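Local atomic coordinates of PrgZ (Enterococcus faecalis, PDB entry 4FAJ), a protein that binds peptide pheromone outside the cell as a membrane-anchored receptor of the solute-binding protein family 5, and probably serves peptide uptake. Residues A[106-111]-A[121-126]; A[135-140]-A[211-216]; A[114-119]-A[192-197]; A[163-168]-A[181-186]. All blocks are in the same frame, centred on the assembly; numbering follows the deposited sequence.

In the fold
Three of the four contacts touch the antiparallel sheet whose strands run in the order 113-115, 120-124, 190-194, 183-186. Interaction 1 lies at the end of strand 120-124, interaction 3 at the turn that joins 113-115 to 120-124, and interaction 4 at the start of the edge strand 183-186. The centres of interactions 3 and 4 are about 10 Å apart, linked by the E194–K166 salt bridge. Interaction 2, its centre about 13 Å from that of interaction 1, joins two helix starts beside the sheet. Interaction 1 closes before interaction 2 opens; interaction 4 is nested within interactions 2 and 3. Interactions 2 and 3 thus bring together segments more than 70 residues apart.

Interaction 1. Residues A[106-111]-A[121-126]; sequences AIAAGQ and YTIVIR
R126 sets its CG in the crowded position between the backbone N and the carbonyl carbon (chi1 73°) and then bends at chi3 (59°), so that the guanidinium doubles back over the loop 106-111. There NE donates to A106 O at 2.7 Å, nearly along the C=O axis although the acceptor is tilted somewhat out of the guanidinium plane. NH2 reaches the same oxygen in a weaker bond and A108 O in another weak one, at 3.1 Å. A106 O is therefore gripped by two nitrogens of one side chain, while A109 CA lies over a face of the guanidinium. Beneath this, the backbones join by a single beta bridge between A108 and I125: R126 N points straight at I107 O (2.8 Å, 177°), and A109 N donates to V124 O, also at 2.8 Å. The loop thus pairs briefly with the chain leaving strand 120-124, just past the end of this inner strand of the antiparallel sheet, which lies between 113-115 and 190-194. Further back toward the strand, direct pairing gives way to water. One molecule donates to both Q111 O and T122 O; another accepts from V124 N and donates weakly to G110 O. Among apolar groups, I107 and I125 lie alongside each other, pointing the same way, with their CG2 methyls 3.7 Å apart. A108 CB sits equally close to I123 CG2. W262 makes a cation-pi contact with R126, whose side chain is about 7 Å from that of the zinc ligand D263.

Interaction 2. Residues A[135-140]-A[211-216]; sequences TQITAS and YYPVQQ
T135 opens the contact with its hydroxyl. OG1 occupies the crowded position between the backbone N and the carbonyl carbon (chi1 63°), and Q215 NE2 approaches it at 3.3 Å. The bond is weak and bent, 128° at the hydrogen, and the two side chains cross at about a right angle. Q215 arrives there because its CG is anti to the backbone N (chi1 -167°) and the chain stays extended beyond it. D133 is the stronger partner of both groups: its carboxylate bonds to T135 OG1 through OD1 and to Q215 NE2 through OD2, so one acid holds the two side chains together from just before the first segment. Two residues on, I137 CG2 touches the ring of P213, 4.4 Å from its CG, a loose apolar contact. F142, on helix 139-150, packs against both of these residues. T138 comes next, its OG1 also in the crowded position, capping the start of the helix; the end of the Q216 side chain crosses it at about a right angle. S140, in the first turn, completes the walk by laying its CB against the end of the extended Q216 chain. D141 bridges the two segments further, accepting from T138 N and from Q216 N. Seen together, two helix N-termini meet, the touching segments running at about a right angle: T138 is the N-cap of helix 139-150, acting through its OG1, and Q215 that of helix 216-222, through a weak bond from A218 N to its OE1.

Interaction 3. Residues A[114-119]-A[192-197]; sequences VSNNGK and EIELVE
One strong hydrogen bond joins the two backbones: L195 N donates to K119 O at 2.7 Å and 175°, approaching in the carbonyl plane. The same oxygen also receives a CA-H...O contact from E194, with CA 3.4 Å away, and the CB and CG of L195 lie against it. K119 can present its carbonyl here because N116 to K119 form a type I' beta turn, closed by K119 N bonding to N116 O at 3.0 Å; N116, N117 and G118 all adopt positive phi. Among the polar side chains, N116 has CG anti to its backbone N, and E194, its own CG also anti, bends at chi2; together these torsions bring ND2 and E194 OE1 across to each other. The distance is short, 2.7 Å, but at 116° the bond is weak, and the amide and carboxylate planes are turned 47° apart. ND2 makes a further weak bond to T120 OG1. The other carboxylate oxygen, OE2, forms a salt bridge with K166 NZ, so the two oxygens of E194 face different partners; the lysine's charge would be expected to favour the ionised acid. The methylene chain of K119, bent at chi3 and chi4, lies against the backbone that follows the strand, with CD 3.5 Å from V196 O. Its NZ remains 5.8 Å from E194 OE1, not in contact, though the opposite charges may attract weakly. The turn is the hairpin connection between strands 113-115 and 120-124, laid against the end of strand 190-194, while helix 202-205 packs on I193 and L195 through F202.

Interaction 4. Residues A[163-168]-A[181-186]; sequences SAIKNA and LAVKSI
A type II beta turn from I165 to A168, leading into helix 168-172, meets the chain just before strand 183-186, an edge strand of the small antiparallel sheet. At the junction A182 is the centre of an inverse gamma turn, with V183 N bonded to L181 O at 2.7 Å. The segments are tied by one backbone bond, A182 N to K166 O, 3.2 Å long and 154° at the hydrogen; the donor sits above the carbonyl plane, away from the lone-pair directions. Around it, apolar groups close in. I165 holds CG2 anti to its backbone N, which sends this methyl across to L181 CD1 at 3.7 Å and V183 CG2 at 4.0 Å, both crossings oblique. L181 points its CB away, but the bend of its chain (chi2 67°) brings CD1 back between I165 and A168 CB. Beyond this cluster, N167 ND2 bonds to T180 O. At the root of the neighbouring lysine, K166 CB and A182 CB meet methylene to methyl at 3.5 Å.

Interaction 1. Residues A[106-111]-A[121-126]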
loop_
_atom_site.group_PDB
_atom_site.type_symbol
_atom_site.label_atom_id
_atom_site.label_comp_id
_atom_site.label_asym_id
_atom_site.label_seq_id
_atom_site.Cartn_x
_atom_site.Cartn_y
_atom_site.Cartn_z
ATOM N N ALA A 106 8.838 -16.249 -10.899
ATOM C CA ALA A 106 9.362 -16.595 -9.576
ATOM C C ALA A 106 8.983 -18.058 -9.319
ATOM O O ALA A 106 9.727 -18.949 -9.712
ATOM C CB ALA A 106 8.817 -15.650 -8.510
ATOM N N ILE A 107 7.814 -18.319 -8.736
ATOM C CA ILE A 107 7.307 -19.699 -8.651
ATOM C C ILE A 107 6.879 -20.216 -10.035
ATOM O O ILE A 107 7.035 -21.396 -10.330
ATOM C CB ILE A 107 6.145 -19.830 -7.632
ATOM C CG1 ILE A 107 6.674 -19.602 -6.211
ATOM C CG2 ILE A 107 5.470 -21.217 -7.710
ATOM C CD1 ILE A 107 5.593 -19.424 -5.179
ATOM N N ALA A 108 6.318 -19.333 -10.862
ATOM C CA ALA A 108 6.007 -19.650 -12.251
ATOM C C ALA A 108 7.297 -19.905 -13.045
ATOM O O ALA A 108 8.303 -19.222 -12.841
ATOM C CB ALA A 108 5.200 -18.508 -12.892
ATOM N N ALA A 109 7.258 -20.874 -13.959
ATOM C CA ALA A 109 8.423 -21.202 -14.781
ATOM C C ALA A 109 8.608 -20.273 -15.976
ATOM O O ALA A 109 9.646 -20.302 -16.640
ATOM C CB ALA A 109 8.359 -22.654 -15.254
ATOM N N GLY A 110 7.598 -19.463 -16.263
ATOM C CA GLY A 110 7.645 -18.549 -17.396
ATOM C C GLY A 110 6.496 -17.571 -17.304
ATOM O O GLY A 110 5.649 -17.690 -16.429
ATOM N N GLN A 111 6.475 -16.593 -18.202
ATOM C CA GLN A 111 5.337 -15.681 -18.342
ATOM C C GLN A 111 4.075 -16.472 -18.715
ATOM O O GLN A 111 4.172 -17.582 -19.250
ATOM C CB GLN A 111 5.628 -14.638 -19.430
ATOM C CG GLN A 111 6.749 -13.657 -19.092
ATOM C CD GLN A 111 6.400 -12.730 -17.943
ATOM O OE1 GLN A 111 5.228 -12.539 -17.618
ATOM N NE2 GLN A 111 7.417 -12.140 -17.330
ATOM N N TYR A 121 -5.374 -17.304 -19.182
ATOM C CA TYR A 121 -3.964 -17.337 -18.804
ATOM C C TYR A 121 -3.610 -18.742 -18.325
ATOM O O TYR A 121 -4.249 -19.255 -17.404
ATOM C CB TYR A 121 -3.686 -16.355 -17.665
ATOM C CG TYR A 121 -3.590 -14.905 -18.090
ATOM C CD1 TYR A 121 -4.650 -14.273 -18.743
ATOM C CD2 TYR A 121 -2.447 -14.161 -17.831
ATOM C CE1 TYR A 121 -4.571 -12.941 -19.133
ATOM C CE2 TYR A 121 -2.357 -12.827 -18.220
ATOM C CZ TYR A 121 -3.422 -12.225 -18.869
ATOM O OH TYR A 121 -3.331 -10.902 -19.247
ATOM N N THR A 122 -2.603 -19.351 -18.940
ATOM C CA THR A 122 -2.097 -20.654 -18.520
ATOM C C THR A 122 -0.674 -20.500 -18.011
ATOM O O THR A 122 0.173 -19.919 -18.689
ATOM C CB THR A 122 -2.147 -21.692 -19.666
ATOM O OG1 THR A 122 -3.510 -21.864 -20.074
ATOM C CG2 THR A 122 -1.583 -23.047 -19.214
ATOM N N ILE A 123 -0.430 -21.007 -16.805
ATOM C CA ILE A 123 0.835 -20.791 -16.099
ATOM C C ILE A 123 1.330 -22.117 -15.535
ATOM O O ILE A 123 0.543 -22.898 -14.987
ATOM C CB ILE A 123 0.657 -19.786 -14.944
ATOM C CG1 ILE A 123 0.178 -18.433 -15.491
ATOM C CG2 ILE A 123 1.951 -19.654 -14.129
ATOM C CD1 ILE A 123 -0.448 -17.528 -14.459
ATOM N N VAL A 124 2.624 -22.376 -15.667
ATOM C CA VAL A 124 3.208 -23.614 -15.152
ATOM C C VAL A 124 4.095 -23.286 -13.949
ATOM O O VAL A 124 4.949 -22.406 -14.028
ATOM C CB VAL A 124 4.014 -24.366 -16.240
ATOM C CG1 VAL A 124 4.749 -25.561 -15.638
ATOM C CG2 VAL A 124 3.093 -24.834 -17.368
ATOM N N ILE A 125 3.888 -24.004 -12.844
ATOM C CA ILE A 125 4.709 -23.854 -11.636
ATOM C C ILE A 125 6.020 -24.613 -11.824
ATOM O O ILE A 125 6.007 -25.764 -12.263
ATOM C CB ILE A 125 3.973 -24.392 -10.390
ATOM C CG1 ILE A 125 2.812 -23.462 -10.012
ATOM C CG2 ILE A 125 4.940 -24.573 -9.222
ATOM C CD1 ILE A 125 1.691 -24.171 -9.302
ATOM N N ARG A 126 7.155 -23.976 -11.509
ATOM C CA ARG A 126 8.444 -24.627 -11.730
ATOM C C ARG A 126 8.642 -25.886 -10.880
ATOM O O ARG A 126 8.090 -26.014 -9.776
ATOM C CB ARG A 126 9.630 -23.673 -11.517
ATOM C CG ARG A 126 9.940 -23.304 -10.069
ATOM C CD ARG A 126 11.176 -22.364 -9.978
ATOM N NE ARG A 126 10.974 -21.125 -10.736
ATOM C CZ ARG A 126 11.709 -20.694 -11.771
ATOM N NH1 ARG A 126 12.765 -21.373 -12.210
ATOM N NH2 ARG A 126 11.388 -19.546 -12.366
HETATM O O HOH W 1 4.435 -20.797 -17.215
HETATM O O HOH W 2 2.959 -19.847 -19.036
#

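Interaction 2. Residues A[135-140]-A[211-216]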
loop_
_atom_site.group_PDB
_atom_site.type_symbol
_atom_site.label_atom_id
_atom_site.label_comp_id
_atom_site.label_asym_id
_atom_site.label_seq_id
_atom_site.Cartn_x
_atom_site.Cartn_y
_atom_site.Cartn_z
ATOM N N THR A 135 8.004 -29.553 1.237
ATOM C CA THR A 135 6.958 -30.102 0.377
ATOM C C THR A 135 6.732 -29.213 -0.837
ATOM O O THR A 135 7.009 -28.006 -0.806
ATOM C CB THR A 135 5.625 -30.319 1.137
ATOM O OG1 THR A 135 5.110 -29.067 1.606
ATOM C CG2 THR A 135 5.829 -31.282 2.318
ATOM N N GLN A 136 6.229 -29.816 -1.910
ATOM C CA GLN A 136 6.074 -29.111 -3.191
ATOM C C GLN A 136 4.910 -28.128 -3.146
ATOM O O GLN A 136 3.898 -28.379 -2.490
ATOM C CB GLN A 136 5.873 -30.102 -4.351
ATOM C CG GLN A 136 7.151 -30.887 -4.752
ATOM C CD GLN A 136 8.210 -30.023 -5.477
ATOM O OE1 GLN A 136 7.880 -29.112 -6.253
ATOM N NE2 GLN A 136 9.489 -30.331 -5.234
ATOM N N ILE A 137 5.078 -26.997 -3.827
ATOM C CA ILE A 137 4.011 -26.023 -3.976
ATOM C C ILE A 137 3.223 -26.445 -5.203
ATOM O O ILE A 137 3.803 -26.596 -6.287
ATOM C CB ILE A 137 4.551 -24.594 -4.187
ATOM C CG1 ILE A 137 5.398 -24.145 -2.991
ATOM C CG2 ILE A 137 3.391 -23.619 -4.394
ATOM C CD1 ILE A 137 6.156 -22.843 -3.242
ATOM N N THR A 138 1.919 -26.653 -5.035
ATOM C CA THR A 138 1.084 -27.158 -6.124
ATOM C C THR A 138 0.141 -26.095 -6.658
ATOM O O THR A 138 -0.116 -25.081 -6.005
ATOM C CB THR A 138 0.221 -28.366 -5.691
ATOM O OG1 THR A 138 -0.776 -27.925 -4.775
ATOM C CG2 THR A 138 1.071 -29.492 -5.046
ATOM N N ALA A 139 -0.393 -26.357 -7.846
ATOM C CA ALA A 139 -1.406 -25.510 -8.441
ATOM C C ALA A 139 -2.635 -25.415 -7.523
ATOM O O ALA A 139 -3.230 -24.349 -7.400
ATOM C CB ALA A 139 -1.801 -26.042 -9.802
ATOM N N SER A 140 -2.983 -26.531 -6.887
ATOM C CA SER A 140 -4.093 -26.592 -5.916
ATOM C C SER A 140 -3.943 -25.680 -4.697
ATOM O O SER A 140 -4.947 -25.162 -4.193
ATOM C CB SER A 140 -4.316 -28.033 -5.455
ATOM O OG SER A 140 -5.017 -28.729 -6.462
ATOM N N TYR A 211 -1.929 -12.287 -3.972
ATOM C CA TYR A 211 -1.985 -13.466 -4.843
ATOM C C TYR A 211 -0.997 -14.596 -4.458
ATOM O O TYR A 211 -0.913 -15.613 -5.152
ATOM C CB TYR A 211 -1.749 -13.035 -6.310
ATOM C CG TYR A 211 -2.969 -12.487 -7.019
ATOM C CD1 TYR A 211 -3.363 -11.162 -6.865
ATOM C CD2 TYR A 211 -3.721 -13.299 -7.864
ATOM C CE1 TYR A 211 -4.473 -10.665 -7.537
ATOM C CE2 TYR A 211 -4.819 -12.814 -8.532
ATOM C CZ TYR A 211 -5.188 -11.498 -8.374
ATOM O OH TYR A 211 -6.279 -11.054 -9.058
ATOM N N TYR A 212 -0.272 -14.443 -3.353
ATOM C CA TYR A 212 0.642 -15.504 -2.898
ATOM C C TYR A 212 -0.147 -16.772 -2.555
ATOM O O TYR A 212 -1.344 -16.709 -2.192
ATOM C CB TYR A 212 1.487 -15.047 -1.688
ATOM C CG TYR A 212 2.652 -14.106 -2.001
ATOM C CD1 TYR A 212 2.787 -13.484 -3.249
ATOM C CD2 TYR A 212 3.603 -13.806 -1.026
ATOM C CE1 TYR A 212 3.852 -12.603 -3.512
ATOM C CE2 TYR A 212 4.673 -12.915 -1.287
ATOM C CZ TYR A 212 4.789 -12.324 -2.527
ATOM O OH TYR A 212 5.848 -11.454 -2.777
ATOM N N PRO A 213 0.494 -17.943 -2.715
ATOM C CA PRO A 213 -0.164 -19.152 -2.246
ATOM C C PRO A 213 -0.097 -19.244 -0.722
ATOM O O PRO A 213 0.730 -18.582 -0.093
ATOM C CB PRO A 213 0.672 -20.269 -2.869
ATOM C CG PRO A 213 2.069 -19.684 -2.958
ATOM C CD PRO A 213 1.885 -18.191 -3.137
ATOM N N VAL A 214 -0.970 -20.054 -0.150
ATOM C CA VAL A 214 -0.796 -20.530 1.210
ATOM C C VAL A 214 -0.891 -22.034 1.156
ATOM O O VAL A 214 -1.547 -22.585 0.262
ATOM C CB VAL A 214 -1.841 -19.945 2.195
ATOM C CG1 VAL A 214 -1.539 -18.465 2.461
ATOM C CG2 VAL A 214 -3.246 -20.149 1.678
ATOM N N GLN A 215 -0.233 -22.698 2.098
ATOM C CA GLN A 215 -0.136 -24.153 2.080
ATOM C C GLN A 215 -1.441 -24.770 2.569
ATOM O O GLN A 215 -1.901 -24.458 3.661
ATOM C CB GLN A 215 1.019 -24.625 2.957
ATOM C CG GLN A 215 1.379 -26.090 2.755
ATOM C CD GLN A 215 2.127 -26.674 3.925
ATOM O OE1 GLN A 215 1.666 -26.609 5.063
ATOM N NE2 GLN A 215 3.286 -27.260 3.655
ATOM N N GLN A 216 -2.038 -25.640 1.758
ATOM C CA GLN A 216 -3.315 -26.250 2.124
ATOM C C GLN A 216 -3.261 -26.965 3.477
ATOM O O GLN A 216 -4.183 -26.832 4.278
ATOM C CB GLN A 216 -3.784 -27.223 1.045
ATOM C CG GLN A 216 -4.368 -26.576 -0.186
ATOM C CD GLN A 216 -4.572 -27.581 -1.294
ATOM O OE1 GLN A 216 -3.635 -27.916 -2.023
ATOM N NE2 GLN A 216 -5.791 -28.089 -1.416
#

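Interaction 3. Residues A[114-119]-A[192-197]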
loop_
_atom_site.group_PDB
_atom_site.type_symbol
_atom_site.label_atom_id
_atom_site.label_comp_id
_atom_site.label_asym_id
_atom_site.label_seq_id
_atom_site.Cartn_x
_atom_site.Cartn_y
_atom_site.Cartn_z
ATOM N N VAL A 114 -1.123 -16.702 -22.986
ATOM C CA VAL A 114 -2.433 -16.074 -23.058
ATOM C C VAL A 114 -3.164 -16.522 -24.315
ATOM O O VAL A 114 -2.599 -16.517 -25.409
ATOM C CB VAL A 114 -2.332 -14.536 -23.035
ATOM C CG1 VAL A 114 -3.712 -13.926 -22.999
ATOM C CG2 VAL A 114 -1.511 -14.067 -21.835
ATOM N N SER A 115 -4.420 -16.920 -24.153
ATOM C CA SER A 115 -5.210 -17.448 -25.261
ATOM C C SER A 115 -6.631 -16.918 -25.133
ATOM O O SER A 115 -6.905 -16.100 -24.253
ATOM C CB SER A 115 -5.190 -18.975 -25.233
ATOM O OG SER A 115 -5.778 -19.472 -24.037
ATOM N N ASN A 116 -7.524 -17.366 -26.016
ATOM C CA ASN A 116 -8.935 -16.968 -25.943
ATOM C C ASN A 116 -9.108 -15.437 -25.951
ATOM O O ASN A 116 -9.715 -14.847 -25.040
ATOM C CB ASN A 116 -9.584 -17.582 -24.696
ATOM C CG ASN A 116 -11.084 -17.389 -24.657
ATOM O OD1 ASN A 116 -11.731 -17.252 -25.700
ATOM N ND2 ASN A 116 -11.649 -17.374 -23.451
ATOM N N ASN A 117 -8.553 -14.806 -26.985
ATOM C CA ASN A 117 -8.668 -13.362 -27.183
ATOM C C ASN A 117 -8.271 -12.572 -25.930
ATOM O O ASN A 117 -9.002 -11.696 -25.466
ATOM C CB ASN A 117 -10.087 -13.005 -27.637
ATOM C CG ASN A 117 -10.468 -13.677 -28.943
ATOM O OD1 ASN A 117 -11.513 -14.331 -29.040
ATOM N ND2 ASN A 117 -9.623 -13.525 -29.955
ATOM N N GLY A 118 -7.110 -12.907 -25.384
ATOM C CA GLY A 118 -6.580 -12.226 -24.205
ATOM C C GLY A 118 -7.228 -12.529 -22.863
ATOM O O GLY A 118 -6.909 -11.866 -21.872
ATOM N N LYS A 119 -8.125 -13.516 -22.805
ATOM C CA LYS A 119 -8.882 -13.791 -21.568
ATOM C C LYS A 119 -8.471 -15.027 -20.747
ATOM O O LYS A 119 -8.815 -15.112 -19.563
ATOM C CB LYS A 119 -10.383 -13.871 -21.864
ATOM C CG LYS A 119 -10.966 -12.585 -22.440
ATOM C CD LYS A 119 -12.483 -12.528 -22.331
ATOM C CE LYS A 119 -13.167 -13.609 -23.126
ATOM N NZ LYS A 119 -12.979 -13.425 -24.584
ATOM N N GLU A 192 -4.829 -22.656 -14.817
ATOM C CA GLU A 192 -5.542 -21.940 -15.881
ATOM C C GLU A 192 -6.517 -20.936 -15.252
ATOM O O GLU A 192 -7.286 -21.294 -14.367
ATOM C CB GLU A 192 -6.295 -22.906 -16.799
ATOM C CG GLU A 192 -7.040 -22.216 -17.941
ATOM C CD GLU A 192 -7.879 -23.163 -18.777
ATOM O OE1 GLU A 192 -7.308 -24.081 -19.394
ATOM O OE2 GLU A 192 -9.116 -22.977 -18.835
ATOM N N ILE A 193 -6.466 -19.686 -15.710
ATOM C CA ILE A 193 -7.297 -18.598 -15.170
ATOM C C ILE A 193 -8.054 -17.959 -16.316
ATOM O O ILE A 193 -7.455 -17.675 -17.366
ATOM C CB ILE A 193 -6.433 -17.499 -14.533
ATOM C CG1 ILE A 193 -5.538 -18.065 -13.426
ATOM C CG2 ILE A 193 -7.300 -16.349 -13.987
ATOM C CD1 ILE A 193 -4.234 -17.314 -13.309
ATOM N N GLU A 194 -9.358 -17.729 -16.124
ATOM C CA GLU A 194 -10.147 -16.962 -17.083
ATOM C C GLU A 194 -10.574 -15.594 -16.535
ATOM O O GLU A 194 -11.161 -15.489 -15.458
ATOM C CB GLU A 194 -11.379 -17.733 -17.562
ATOM C CG GLU A 194 -12.194 -16.912 -18.546
ATOM C CD GLU A 194 -12.749 -17.714 -19.668
ATOM O OE1 GLU A 194 -12.146 -17.666 -20.768
ATOM O OE2 GLU A 194 -13.777 -18.399 -19.456
ATOM N N LEU A 195 -10.276 -14.556 -17.310
ATOM C CA LEU A 195 -10.643 -13.193 -16.980
ATOM C C LEU A 195 -11.949 -12.770 -17.663
ATOM O O LEU A 195 -12.358 -13.330 -18.685
ATOM C CB LEU A 195 -9.524 -12.252 -17.402
ATOM C CG LEU A 195 -8.106 -12.567 -16.922
ATOM C CD1 LEU A 195 -7.158 -11.489 -17.430
ATOM C CD2 LEU A 195 -8.040 -12.673 -15.413
ATOM N N VAL A 196 -12.597 -11.763 -17.091
ATOM C CA VAL A 196 -13.823 -11.227 -17.666
ATOM C C VAL A 196 -13.519 -10.554 -19.006
ATOM O O VAL A 196 -14.256 -10.729 -19.969
ATOM C CB VAL A 196 -14.518 -10.266 -16.699
ATOM C CG1 VAL A 196 -15.696 -9.553 -17.384
ATOM C CG2 VAL A 196 -14.999 -11.037 -15.476
ATOM N N GLU A 197 -12.411 -9.824 -19.068
ATOM C CA GLU A 197 -11.997 -9.139 -20.292
ATOM C C GLU A 197 -10.470 -9.059 -20.313
ATOM O O GLU A 197 -9.835 -9.316 -19.292
ATOM C CB GLU A 197 -12.591 -7.731 -20.319
ATOM C CG GLU A 197 -12.178 -6.880 -19.124
ATOM C CD GLU A 197 -12.723 -5.458 -19.179
ATOM O OE1 GLU A 197 -13.814 -5.242 -19.758
ATOM O OE2 GLU A 197 -12.053 -4.556 -18.631
#

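Interaction 4. Residues A[163-168]-A[181-186]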
loop_
_atom_site.group_PDB
_atom_site.type_symbol
_atom_site.label_atom_id
_atom_site.label_comp_id
_atom_site.label_asym_id
_atom_site.label_seq_id
_atom_site.Cartn_x
_atom_site.Cartn_y
_atom_site.Cartn_z
ATOM N N SER A 163 -11.033 -8.830 -8.884
ATOM C CA SER A 163 -12.241 -8.488 -9.650
ATOM C C SER A 163 -12.149 -8.800 -11.129
ATOM O O SER A 163 -13.169 -9.062 -11.762
ATOM C CB SER A 163 -12.592 -7.006 -9.476
ATOM O OG SER A 163 -12.807 -6.728 -8.110
ATOM N N ALA A 164 -10.937 -8.794 -11.676
ATOM C CA ALA A 164 -10.714 -9.146 -13.087
ATOM C C ALA A 164 -11.074 -10.591 -13.450
ATOM O O ALA A 164 -11.392 -10.884 -14.603
ATOM C CB ALA A 164 -9.259 -8.857 -13.467
ATOM N N ILE A 165 -11.031 -11.490 -12.469
ATOM C CA ILE A 165 -11.232 -12.916 -12.716
ATOM C C ILE A 165 -12.719 -13.227 -12.836
ATOM O O ILE A 165 -13.522 -12.732 -12.049
ATOM C CB ILE A 165 -10.606 -13.771 -11.586
ATOM C CG1 ILE A 165 -9.095 -13.547 -11.533
ATOM C CG2 ILE A 165 -10.914 -15.265 -11.775
ATOM C CD1 ILE A 165 -8.405 -14.218 -10.341
ATOM N N LYS A 166 -13.070 -14.059 -13.813
ATOM C CA LYS A 166 -14.468 -14.433 -14.035
ATOM C C LYS A 166 -15.106 -14.983 -12.755
ATOM O O LYS A 166 -14.496 -15.771 -12.020
ATOM C CB LYS A 166 -14.607 -15.444 -15.168
ATOM C CG LYS A 166 -16.017 -15.532 -15.746
ATOM C CD LYS A 166 -16.388 -16.941 -16.204
ATOM C CE LYS A 166 -15.458 -17.460 -17.279
ATOM N NZ LYS A 166 -15.965 -18.696 -17.953
ATOM N N ASN A 167 -16.329 -14.519 -12.498
ATOM C CA ASN A 167 -17.136 -14.888 -11.330
ATOM C C ASN A 167 -16.732 -14.236 -10.011
ATOM O O ASN A 167 -17.456 -14.370 -9.027
ATOM C CB ASN A 167 -17.252 -16.414 -11.174
ATOM C CG ASN A 167 -18.002 -17.057 -12.321
ATOM O OD1 ASN A 167 -18.914 -16.459 -12.883
ATOM N ND2 ASN A 167 -17.619 -18.277 -12.682
ATOM N N ALA A 168 -15.607 -13.521 -9.970
ATOM C CA ALA A 168 -15.196 -12.840 -8.736
ATOM C C ALA A 168 -16.255 -11.820 -8.298
ATOM O O ALA A 168 -16.480 -11.644 -7.102
ATOM C CB ALA A 168 -13.844 -12.162 -8.907
ATOM N N LEU A 181 -15.072 -19.474 -8.830
ATOM C CA LEU A 181 -13.960 -18.606 -9.277
ATOM C C LEU A 181 -13.247 -19.288 -10.452
ATOM O O LEU A 181 -12.898 -20.465 -10.366
ATOM C CB LEU A 181 -12.986 -18.323 -8.132
ATOM C CG LEU A 181 -11.931 -17.235 -8.366
ATOM C CD1 LEU A 181 -12.565 -15.853 -8.495
ATOM C CD2 LEU A 181 -10.896 -17.236 -7.246
ATOM N N ALA A 182 -13.064 -18.566 -11.556
ATOM C CA ALA A 182 -12.565 -19.170 -12.794
ATOM C C ALA A 182 -11.050 -19.358 -12.746
ATOM O O ALA A 182 -10.305 -18.758 -13.525
ATOM C CB ALA A 182 -12.978 -18.337 -14.014
ATOM N N VAL A 183 -10.621 -20.176 -11.787
ATOM C CA VAL A 183 -9.241 -20.590 -11.629
ATOM C C VAL A 183 -9.255 -22.093 -11.386
ATOM O O VAL A 183 -10.027 -22.574 -10.553
ATOM C CB VAL A 183 -8.582 -19.886 -10.432
ATOM C CG1 VAL A 183 -7.142 -20.372 -10.264
ATOM C CG2 VAL A 183 -8.639 -18.364 -10.607
ATOM N N LYS A 184 -8.429 -22.841 -12.117
ATOM C CA LYS A 184 -8.355 -24.290 -11.913
ATOM C C LYS A 184 -6.940 -24.848 -12.087
ATOM O O LYS A 184 -6.130 -24.298 -12.839
ATOM C CB LYS A 184 -9.323 -25.011 -12.853
ATOM C CG LYS A 184 -8.860 -25.123 -14.302
ATOM C CD LYS A 184 -9.905 -25.807 -15.172
ATOM C CE LYS A 184 -9.431 -25.930 -16.610
ATOM N NZ LYS A 184 -10.353 -26.759 -17.439
ATOM N N SER A 185 -6.673 -25.956 -11.398
ATOM C CA SER A 185 -5.455 -26.734 -11.607
ATOM C C SER A 185 -5.664 -27.751 -12.720
ATOM O O SER A 185 -6.772 -28.264 -12.913
ATOM C CB SER A 185 -5.051 -27.466 -10.323
ATOM O OG SER A 185 -6.135 -28.232 -9.824
ATOM N N ILE A 186 -4.596 -28.017 -13.463
ATOM C CA ILE A 186 -4.528 -29.128 -14.397
ATOM C C ILE A 186 -3.291 -29.912 -13.967
ATOM O O ILE A 186 -2.163 -29.454 -14.153
ATOM C CB ILE A 186 -4.393 -28.648 -15.862
ATOM C CG1 ILE A 186 -5.528 -27.693 -16.224
ATOM C CG2 ILE A 186 -4.397 -29.835 -16.813
ATOM C CD1 ILE A 186 -5.287 -26.903 -17.482
#